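Local coordinates for Serine/threonine-protein kinase Tel1 (Chaetomium thermophilum, PDB 6SKY) that phosphorylates protein serines and threonines using ATP and, as an ATM-family kinase, probably acts as a sensor that activates checkpoint signalling after DNA damage, at residues Glu2022-Pro2027 with Leu2138-Gln2143; Leu2452-Cys2457 with Ser2498-Val2503; Gly2464-Trp2469 with Pro2508-Thr2513. All coordinates share one frame; numbering follows the deposited sequence.

How the contacts relate
Reading from the N terminus, contact 1 closes first, joining the loop after helix 2011-2021 to the end of helix 2124-2143 and bracketing an all-alpha stretch of the FAT region, with helices joined by loops and no strand. It is complete well before contacts 2 and 3 begin, and its centre lies about 65 Å and 68 Å from theirs. Contacts 2 and 3 cross: helices 2444-2459 and 2461-2472 come one after the other, and their respective partners, loop 2498-2503 and helix 2507-2522, follow in the same order. Their centres are about 12 Å apart and the two touch, with V2503 CG1 3.5 Å from M2465 SD. Together they tie the C-terminal FAT helices to the segment leading toward the kinase sheet.

Contact 1: Glu2022-Pro2027 with Leu2138-Gln2143; sequences EIWNLP and LSMWSQ
W2024 and M2140 form the tight, buried half of this contact, whereas the buried carboxylate of E2022 meets S2139 with one oxygen and comes loosely near the exposed Q2143 with the other. M2140 SD lies 3.5 Å from W2024 NE1 and also near CZ2. The sulfur stands 57° off the normal of the five-membered ring, 4.4 Å from its centroid, so this Met-aromatic contact is oblique. Bends at chi2 and chi3 fold the methionine chain back and bring its sulfur to the indole. E2022 CA sits 3.8 Å above the plane of one indole face, toward the rim, and Y2040 and Y2047 of helix 2035-2047 meet the ring as well.

The E2022 side chain leaves with CG beside the backbone N (chi1 -62°) and then runs extended, which carries the carboxylate across to helix 2124-2143. S2139 OG lies 3.0 Å from E2022 OE2 and can donate its proton there, although T2136 O competes for it. On the outer side OE1 is 3.6 Å from Q2143 NE2, a looser approach in which the carboxylate and the amide planes stand nearly perpendicular, 84° apart. A leucine in place of the glutamate would probably leave S2139 OG with T2136 O but no carboxylate, and take away the polar group facing the Q2143 amide.

The backbone of E2022 faces the dimer partner: its carbonyl O accepts a hydrogen bond from R1970 of the second subunit. With positive phi, E2022 is also the C-prime residue of a Schellman motif, in which I2023 N bonds to A2018 O and E2022 N to R2019 O. The whole is a Schellman-capped helix end whose following loop docks on another helix of the alpha-solenoid FAT domain.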
loop_
_atom_site.group_PDB
_atom_site.type_symbol
_atom_site.label_atom_id
_atom_site.label_comp_id
_atom_site.label_asym_id
_atom_site.label_seq_id
_atom_site.Cartn_x
_atom_site.Cartn_y
_atom_site.Cartn_z
ATOM N N GLU A 2022 29.208 -12.747 -10.620
ATOM C CA GLU A 2022 30.645 -12.881 -10.839
ATOM C C GLU A 2022 31.038 -14.327 -11.123
ATOM O O GLU A 2022 31.823 -14.942 -10.409
ATOM C CB GLU A 2022 31.421 -12.312 -9.659
ATOM C CG GLU A 2022 31.177 -10.849 -9.475
ATOM C CD GLU A 2022 32.136 -10.227 -8.508
ATOM O OE1 GLU A 2022 32.788 -10.980 -7.765
ATOM O OE2 GLU A 2022 32.247 -8.984 -8.495
ATOM N N ILE A 2023 30.474 -14.852 -12.199
ATOM C CA ILE A 2023 30.768 -16.183 -12.712
ATOM C C ILE A 2023 31.542 -15.975 -14.002
ATOM O O ILE A 2023 30.951 -15.779 -15.065
ATOM C CB ILE A 2023 29.493 -16.990 -12.953
ATOM C CG1 ILE A 2023 28.738 -17.191 -11.650
ATOM C CG2 ILE A 2023 29.812 -18.308 -13.592
ATOM C CD1 ILE A 2023 27.323 -17.609 -11.858
ATOM N N TRP A 2024 32.866 -16.011 -13.922
ATOM C CA TRP A 2024 33.706 -15.535 -15.005
ATOM C C TRP A 2024 34.190 -16.641 -15.926
ATOM O O TRP A 2024 35.207 -16.469 -16.597
ATOM C CB TRP A 2024 34.900 -14.779 -14.438
ATOM C CG TRP A 2024 34.555 -13.595 -13.613
ATOM C CD1 TRP A 2024 34.984 -13.331 -12.358
ATOM C CD2 TRP A 2024 33.720 -12.499 -13.989
ATOM N NE1 TRP A 2024 34.470 -12.147 -11.922
ATOM C CE2 TRP A 2024 33.688 -11.616 -12.910
ATOM C CE3 TRP A 2024 32.991 -12.185 -15.134
ATOM C CZ2 TRP A 2024 32.960 -10.448 -12.937
ATOM C CZ3 TRP A 2024 32.280 -11.033 -15.155
ATOM C CH2 TRP A 2024 32.266 -10.174 -14.070
ATOM N N ASN A 2025 33.482 -17.761 -16.000
ATOM C CA ASN A 2025 33.921 -18.888 -16.810
ATOM C C ASN A 2025 32.879 -19.295 -17.839
ATOM O O ASN A 2025 32.814 -20.455 -18.231
ATOM C CB ASN A 2025 34.293 -20.078 -15.930
ATOM C CG ASN A 2025 33.147 -20.557 -15.074
ATOM O OD1 ASN A 2025 32.050 -20.810 -15.561
ATOM N ND2 ASN A 2025 33.399 -20.689 -13.784
ATOM N N LEU A 2026 32.061 -18.374 -18.269
ATOM C CA LEU A 2026 31.166 -18.713 -19.355
ATOM C C LEU A 2026 31.880 -18.528 -20.688
ATOM O O LEU A 2026 32.643 -17.579 -20.864
ATOM C CB LEU A 2026 29.918 -17.845 -19.331
ATOM C CG LEU A 2026 28.910 -17.885 -18.186
ATOM C CD1 LEU A 2026 27.514 -17.806 -18.750
ATOM C CD2 LEU A 2026 29.064 -19.110 -17.335
ATOM N N PRO A 2027 31.654 -19.415 -21.640
ATOM C CA PRO A 2027 32.219 -19.227 -22.978
ATOM C C PRO A 2027 31.392 -18.226 -23.765
ATOM O O PRO A 2027 30.297 -18.536 -24.241
ATOM C CB PRO A 2027 32.148 -20.634 -23.583
ATOM C CG PRO A 2027 31.120 -21.365 -22.784
ATOM C CD PRO A 2027 30.740 -20.564 -21.586
ATOM N N LEU A 2138 34.026 -1.419 -9.839
ATOM C CA LEU A 2138 34.720 -1.067 -8.606
ATOM C C LEU A 2138 35.084 -2.301 -7.791
ATOM O O LEU A 2138 36.181 -2.373 -7.223
ATOM C CB LEU A 2138 33.876 -0.099 -7.787
ATOM C CG LEU A 2138 33.813 1.331 -8.319
ATOM C CD1 LEU A 2138 32.939 2.177 -7.447
ATOM C CD2 LEU A 2138 35.190 1.920 -8.401
ATOM N N SER A 2139 34.208 -3.304 -7.753
ATOM C CA SER A 2139 34.544 -4.502 -6.989
ATOM C C SER A 2139 35.658 -5.295 -7.657
ATOM O O SER A 2139 36.588 -5.754 -6.981
ATOM C CB SER A 2139 33.311 -5.372 -6.797
ATOM O OG SER A 2139 33.065 -6.156 -7.936
ATOM N N MET A 2140 35.595 -5.462 -8.981
ATOM C CA MET A 2140 36.659 -6.169 -9.684
ATOM C C MET A 2140 37.997 -5.473 -9.513
ATOM O O MET A 2140 39.024 -6.128 -9.332
ATOM C CB MET A 2140 36.324 -6.295 -11.163
ATOM C CG MET A 2140 35.291 -7.336 -11.475
ATOM S SD MET A 2140 35.892 -8.993 -11.181
ATOM C CE MET A 2140 37.371 -8.955 -12.159
ATOM N N TRP A 2141 38.014 -4.146 -9.580
ATOM C CA TRP A 2141 39.263 -3.424 -9.389
ATOM C C TRP A 2141 39.786 -3.595 -7.976
ATOM O O TRP A 2141 40.998 -3.660 -7.762
ATOM C CB TRP A 2141 39.052 -1.954 -9.706
ATOM C CG TRP A 2141 40.290 -1.178 -9.879
ATOM C CD1 TRP A 2141 41.239 -1.359 -10.827
ATOM C CD2 TRP A 2141 40.702 -0.055 -9.109
ATOM N NE1 TRP A 2141 42.228 -0.430 -10.689
ATOM C CE2 TRP A 2141 41.918 0.386 -9.637
ATOM C CE3 TRP A 2141 40.162 0.616 -8.015
ATOM C CZ2 TRP A 2141 42.605 1.460 -9.110
ATOM C CZ3 TRP A 2141 40.842 1.682 -7.499
ATOM C CH2 TRP A 2141 42.050 2.095 -8.042
ATOM N N SER A 2142 38.893 -3.660 -6.993
ATOM C CA SER A 2142 39.349 -3.872 -5.627
ATOM C C SER A 2142 39.899 -5.276 -5.418
ATOM O O SER A 2142 40.737 -5.481 -4.538
ATOM C CB SER A 2142 38.215 -3.604 -4.651
ATOM O OG SER A 2142 38.563 -4.047 -3.362
ATOM N N GLN A 2143 39.442 -6.252 -6.202
ATOM C CA GLN A 2143 39.902 -7.624 -6.007
ATOM C C GLN A 2143 41.233 -7.900 -6.695
ATOM O O GLN A 2143 42.065 -8.637 -6.161
ATOM C CB GLN A 2143 38.859 -8.607 -6.521
ATOM C CG GLN A 2143 37.595 -8.640 -5.718
ATOM C CD GLN A 2143 36.564 -9.534 -6.336
ATOM O OE1 GLN A 2143 36.814 -10.173 -7.354
ATOM N NE2 GLN A 2143 35.391 -9.586 -5.733
#

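Contact 2: Leu2452-Cys2457 with Ser2498-Val2503; sequences LVYRIC and SKNNKV
C2457, whose carbonyl O faces V2503, donates its backbone N to V2453 O at 3.0 Å, one of the bonds that keep helix 2444-2459 regular where loop 2498-2503 lies against it. The arrangement is a helix-to-loop contact between a helix late in the FAT region and the loop that joins helices 2483-2497 and 2507-2522, which passes across the flank of the earlier helix. The contact is small, burying about 104 Å² in all, and rests on two separate points.

At the inner one, V2503 is buried and turns its CG2 methyl to C2457 O, 4.2 Å away. Helix 2461-2472 backs this point, with I2468 packed on C2457.

The outer point is made by Y2454 and N2500, which approach from opposite directions. With CG anti to the backbone N (chi1 179°), the tyrosine extends from the helix past A2496 and L2497, so that its hydroxyl, and not the body of the ring, reaches the loop. The phenol and the amide group of N2500 are inclined by 50°, and N2500 CB lies 3.8 Å from Y2454 OH.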
loop_
_atom_site.group_PDB
_atom_site.type_symbol
_atom_site.label_atom_id
_atom_site.label_comp_id
_atom_site.label_asym_id
_atom_site.label_seq_id
_atom_site.Cartn_x
_atom_site.Cartn_y
_atom_site.Cartn_z
ATOM N N LEU A 2452 13.771 46.117 6.159
ATOM C CA LEU A 2452 13.881 44.959 5.283
ATOM C C LEU A 2452 13.482 45.301 3.856
ATOM O O LEU A 2452 14.162 44.902 2.904
ATOM C CB LEU A 2452 13.020 43.821 5.816
ATOM C CG LEU A 2452 12.925 42.562 4.967
ATOM C CD1 LEU A 2452 14.211 41.796 5.037
ATOM C CD2 LEU A 2452 11.781 41.714 5.430
ATOM N N VAL A 2453 12.378 46.028 3.680
ATOM C CA VAL A 2453 11.952 46.411 2.337
ATOM C C VAL A 2453 12.996 47.302 1.680
ATOM O O VAL A 2453 13.305 47.152 0.492
ATOM C CB VAL A 2453 10.574 47.089 2.392
ATOM C CG1 VAL A 2453 10.268 47.770 1.094
ATOM C CG2 VAL A 2453 9.512 46.078 2.700
ATOM N N TYR A 2454 13.566 48.230 2.443
ATOM C CA TYR A 2454 14.622 49.089 1.929
ATOM C C TYR A 2454 15.820 48.279 1.450
ATOM O O TYR A 2454 16.338 48.506 0.352
ATOM C CB TYR A 2454 15.029 50.073 3.020
ATOM C CG TYR A 2454 16.136 51.008 2.645
ATOM C CD1 TYR A 2454 15.880 52.158 1.935
ATOM C CD2 TYR A 2454 17.438 50.747 3.019
ATOM C CE1 TYR A 2454 16.889 53.011 1.594
ATOM C CE2 TYR A 2454 18.451 51.595 2.683
ATOM C CZ TYR A 2454 18.171 52.726 1.971
ATOM O OH TYR A 2454 19.188 53.581 1.634
ATOM N N ARG A 2455 16.279 47.328 2.263
ATOM C CA ARG A 2455 17.437 46.534 1.875
ATOM C C ARG A 2455 17.151 45.651 0.671
ATOM O O ARG A 2455 18.039 45.438 -0.160
ATOM C CB ARG A 2455 17.913 45.695 3.052
ATOM C CG ARG A 2455 18.548 46.521 4.136
ATOM C CD ARG A 2455 19.190 45.666 5.200
ATOM N NE ARG A 2455 18.216 44.859 5.918
ATOM C CZ ARG A 2455 18.160 43.537 5.862
ATOM N NH1 ARG A 2455 17.241 42.885 6.547
ATOM N NH2 ARG A 2455 19.031 42.867 5.129
ATOM N N ILE A 2456 15.929 45.133 0.543
ATOM C CA ILE A 2456 15.598 44.370 -0.656
ATOM C C ILE A 2456 15.646 45.262 -1.884
ATOM O O ILE A 2456 16.188 44.877 -2.922
ATOM C CB ILE A 2456 14.226 43.696 -0.522
ATOM C CG1 ILE A 2456 14.237 42.667 0.592
ATOM C CG2 ILE A 2456 13.859 43.027 -1.817
ATOM C CD1 ILE A 2456 12.882 42.148 0.907
ATOM N N CYS A 2457 15.076 46.463 -1.797
ATOM C CA CYS A 2457 15.091 47.351 -2.953
ATOM C C CYS A 2457 16.484 47.853 -3.283
ATOM O O CYS A 2457 16.727 48.256 -4.420
ATOM C CB CYS A 2457 14.163 48.537 -2.728
ATOM S SG CYS A 2457 12.454 48.082 -2.522
ATOM N N SER A 2498 16.053 57.432 -3.273
ATOM C CA SER A 2498 16.713 58.439 -4.096
ATOM C C SER A 2498 17.657 59.274 -3.246
ATOM O O SER A 2498 17.632 60.504 -3.301
ATOM C CB SER A 2498 15.691 59.345 -4.778
ATOM O OG SER A 2498 14.950 60.071 -3.820
ATOM N N LYS A 2499 18.481 58.611 -2.444
ATOM C CA LYS A 2499 19.493 59.292 -1.654
ATOM C C LYS A 2499 20.795 58.526 -1.508
ATOM O O LYS A 2499 21.778 59.123 -1.059
ATOM C CB LYS A 2499 18.957 59.608 -0.254
ATOM C CG LYS A 2499 18.436 61.018 -0.077
ATOM C CD LYS A 2499 18.113 61.278 1.381
ATOM C CE LYS A 2499 17.935 62.758 1.658
ATOM N NZ LYS A 2499 17.748 63.042 3.109
ATOM N N ASN A 2500 20.846 57.239 -1.830
ATOM C CA ASN A 2500 22.025 56.437 -1.557
ATOM C C ASN A 2500 22.734 56.070 -2.852
ATOM O O ASN A 2500 22.160 56.118 -3.943
ATOM C CB ASN A 2500 21.668 55.181 -0.753
ATOM C CG ASN A 2500 20.992 54.118 -1.582
ATOM O OD1 ASN A 2500 20.325 54.407 -2.569
ATOM N ND2 ASN A 2500 21.154 52.870 -1.171
ATOM N N ASN A 2501 24.001 55.691 -2.708
ATOM C CA ASN A 2501 24.908 55.643 -3.845
ATOM C C ASN A 2501 24.740 54.391 -4.685
ATOM O O ASN A 2501 25.015 54.425 -5.888
ATOM C CB ASN A 2501 26.347 55.746 -3.352
ATOM C CG ASN A 2501 26.517 56.828 -2.318
ATOM O OD1 ASN A 2501 27.070 56.597 -1.243
ATOM N ND2 ASN A 2501 26.021 58.018 -2.628
ATOM N N LYS A 2502 24.310 53.284 -4.084
ATOM C CA LYS A 2502 24.149 52.055 -4.851
ATOM C C LYS A 2502 23.031 52.191 -5.869
ATOM O O LYS A 2502 23.202 51.843 -7.042
ATOM C CB LYS A 2502 23.879 50.881 -3.918
ATOM C CG LYS A 2502 24.930 50.692 -2.863
ATOM C CD LYS A 2502 24.773 49.347 -2.193
ATOM C CE LYS A 2502 25.876 49.084 -1.188
ATOM N NZ LYS A 2502 25.738 47.726 -0.596
ATOM N N VAL A 2503 21.878 52.686 -5.435
ATOM C CA VAL A 2503 20.739 52.859 -6.322
ATOM C C VAL A 2503 20.407 54.342 -6.393
ATOM O O VAL A 2503 19.544 54.839 -5.662
ATOM C CB VAL A 2503 19.535 52.033 -5.836
ATOM C CG1 VAL A 2503 18.379 52.204 -6.765
ATOM C CG2 VAL A 2503 19.906 50.576 -5.761
#

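Contact 3: Gly2464-Trp2469 with Pro2508-Thr2513; sequences GMYHIW and PAIDQT
Two aromatic rings of helix 2461-2472 receive helix 2507-2522 differently: the Y2466 ring is covered on one face by I2510, while the W2469 indole meets D2511 at its edge. I2510 CG2 sits 4.2 Å from the Y2466 ring centroid and 15° off the normal, a CH-pi contact displaced toward CE1 and CZ. The other branch of the isoleucine ends in CD1, which lies 4.0 Å from Y2466 CE2 and 3.6 Å from M2465 CE. I2510 is thus wedged between tyrosine and methionine and forms the apolar centre of the contact. M2465 reaches it through a chain bent at chi2 and chi3, and also packs on W2507.

W2469 carries its indole to the neighbouring helix with CG anti to the backbone N (chi1 -169°). Its NE1 donates a weak hydrogen bond to D2511 OD1 at 2.7 Å; the N-H points well off the acceptor, and the ring and carboxylate planes are steeply inclined.

The axes of the short helical segments approach to 10.4 Å and cross at -50°, within the range usual for packed alpha-helices. The contact therefore joins helix 2461-2472 to the next helix but one, 2507-2522, through an apolar core with a polar margin. Because R2473 forms a salt bridge with the same D2511 OD1, that oxygen is shared between a charged and a neutral donor, and the arginine probably supplies most of the charge balance.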
loop_
_atom_site.group_PDB
_atom_site.type_symbol
_atom_site.label_atom_id
_atom_site.label_comp_id
_atom_site.label_asym_id
_atom_site.label_seq_id
_atom_site.Cartn_x
_atom_site.Cartn_y
_atom_site.Cartn_z
ATOM N N GLY A 2464 12.200 45.243 -6.451
ATOM C CA GLY A 2464 11.501 45.980 -5.421
ATOM C C GLY A 2464 11.090 47.386 -5.800
ATOM O O GLY A 2464 10.161 47.950 -5.211
ATOM N N MET A 2465 11.751 47.975 -6.787
ATOM C CA MET A 2465 11.526 49.392 -6.996
ATOM C C MET A 2465 10.234 49.689 -7.728
ATOM O O MET A 2465 9.678 50.772 -7.546
ATOM C CB MET A 2465 12.713 50.009 -7.714
ATOM C CG MET A 2465 13.482 50.931 -6.802
ATOM S SD MET A 2465 15.251 50.754 -6.906
ATOM C CE MET A 2465 15.472 51.114 -8.625
ATOM N N TYR A 2466 9.705 48.754 -8.509
ATOM C CA TYR A 2466 8.386 48.980 -9.083
ATOM C C TYR A 2466 7.296 48.890 -8.030
ATOM O O TYR A 2466 6.306 49.621 -8.104
ATOM C CB TYR A 2466 8.125 47.992 -10.207
ATOM C CG TYR A 2466 8.718 48.427 -11.510
ATOM C CD1 TYR A 2466 8.102 49.391 -12.276
ATOM C CD2 TYR A 2466 9.894 47.880 -11.972
ATOM C CE1 TYR A 2466 8.638 49.795 -13.460
ATOM C CE2 TYR A 2466 10.435 48.278 -13.155
ATOM C CZ TYR A 2466 9.805 49.235 -13.896
ATOM O OH TYR A 2466 10.347 49.639 -15.086
ATOM N N HIS A 2467 7.459 48.014 -7.043
ATOM C CA HIS A 2467 6.536 47.991 -5.918
ATOM C C HIS A 2467 6.581 49.297 -5.156
ATOM O O HIS A 2467 5.539 49.830 -4.761
ATOM C CB HIS A 2467 6.867 46.835 -4.985
ATOM C CG HIS A 2467 6.583 45.493 -5.569
ATOM N ND1 HIS A 2467 7.577 44.645 -5.998
ATOM C CD2 HIS A 2467 5.417 44.856 -5.807
ATOM C CE1 HIS A 2467 7.035 43.540 -6.470
ATOM N NE2 HIS A 2467 5.724 43.644 -6.369
ATOM N N ILE A 2468 7.780 49.836 -4.944
ATOM C CA ILE A 2468 7.884 51.111 -4.243
ATOM C C ILE A 2468 7.234 52.226 -5.051
ATOM O O ILE A 2468 6.505 53.060 -4.504
ATOM C CB ILE A 2468 9.351 51.427 -3.916
ATOM C CG1 ILE A 2468 9.894 50.390 -2.946
ATOM C CG2 ILE A 2468 9.472 52.805 -3.336
ATOM C CD1 ILE A 2468 8.967 50.083 -1.815
ATOM N N TRP A 2469 7.477 52.258 -6.360
ATOM C CA TRP A 2469 6.884 53.296 -7.194
ATOM C C TRP A 2469 5.367 53.225 -7.157
ATOM O O TRP A 2469 4.691 54.243 -6.995
ATOM C CB TRP A 2469 7.387 53.182 -8.632
ATOM C CG TRP A 2469 7.028 54.370 -9.455
ATOM C CD1 TRP A 2469 7.761 55.494 -9.612
ATOM C CD2 TRP A 2469 5.832 54.562 -10.214
ATOM N NE1 TRP A 2469 7.105 56.377 -10.424
ATOM C CE2 TRP A 2469 5.915 55.825 -10.807
ATOM C CE3 TRP A 2469 4.700 53.783 -10.452
ATOM C CZ2 TRP A 2469 4.917 56.327 -11.620
ATOM C CZ3 TRP A 2469 3.711 54.287 -11.256
ATOM C CH2 TRP A 2469 3.824 55.540 -11.831
ATOM N N PRO A 2508 15.791 57.038 -10.466
ATOM C CA PRO A 2508 15.236 58.061 -11.364
ATOM C C PRO A 2508 14.823 57.519 -12.718
ATOM O O PRO A 2508 13.832 57.989 -13.292
ATOM C CB PRO A 2508 16.380 59.068 -11.479
ATOM C CG PRO A 2508 17.124 58.908 -10.239
ATOM C CD PRO A 2508 17.107 57.455 -9.959
ATOM N N ALA A 2509 15.555 56.544 -13.249
ATOM C CA ALA A 2509 15.160 55.939 -14.514
ATOM C C ALA A 2509 13.791 55.288 -14.401
ATOM O O ALA A 2509 12.914 55.511 -15.241
ATOM C CB ALA A 2509 16.206 54.924 -14.953
ATOM N N ILE A 2510 13.586 54.487 -13.356
ATOM C CA ILE A 2510 12.304 53.818 -13.158
ATOM C C ILE A 2510 11.205 54.839 -12.911
ATOM O O ILE A 2510 10.077 54.686 -13.390
ATOM C CB ILE A 2510 12.417 52.801 -12.009
ATOM C CG1 ILE A 2510 13.217 51.591 -12.471
ATOM C CG2 ILE A 2510 11.052 52.382 -11.514
ATOM C CD1 ILE A 2510 13.284 50.504 -11.463
ATOM N N ASP A 2511 11.530 55.922 -12.211
ATOM C CA ASP A 2511 10.564 56.987 -11.976
ATOM C C ASP A 2511 10.063 57.581 -13.288
ATOM O O ASP A 2511 8.859 57.556 -13.587
ATOM C CB ASP A 2511 11.212 58.059 -11.105
ATOM C CG ASP A 2511 10.241 58.703 -10.159
ATOM O OD1 ASP A 2511 9.097 58.225 -10.073
ATOM O OD2 ASP A 2511 10.618 59.689 -9.500
ATOM N N GLN A 2512 10.984 58.112 -14.095
ATOM C CA GLN A 2512 10.586 58.790 -15.324
ATOM C C GLN A 2512 9.926 57.828 -16.299
ATOM O O GLN A 2512 8.916 58.161 -16.941
ATOM C CB GLN A 2512 11.799 59.444 -15.977
ATOM C CG GLN A 2512 12.615 60.320 -15.060
ATOM C CD GLN A 2512 11.831 61.484 -14.521
ATOM O OE1 GLN A 2512 10.842 61.909 -15.113
ATOM N NE2 GLN A 2512 12.262 62.007 -13.384
ATOM N N THR A 2513 10.477 56.625 -16.418
ATOM C CA THR A 2513 9.942 55.659 -17.357
ATOM C C THR A 2513 8.540 55.217 -16.969
ATOM O O THR A 2513 7.673 55.077 -17.835
ATOM C CB THR A 2513 10.882 54.473 -17.441
ATOM O OG1 THR A 2513 12.109 54.896 -18.041
ATOM C CG2 THR A 2513 10.272 53.405 -18.276
#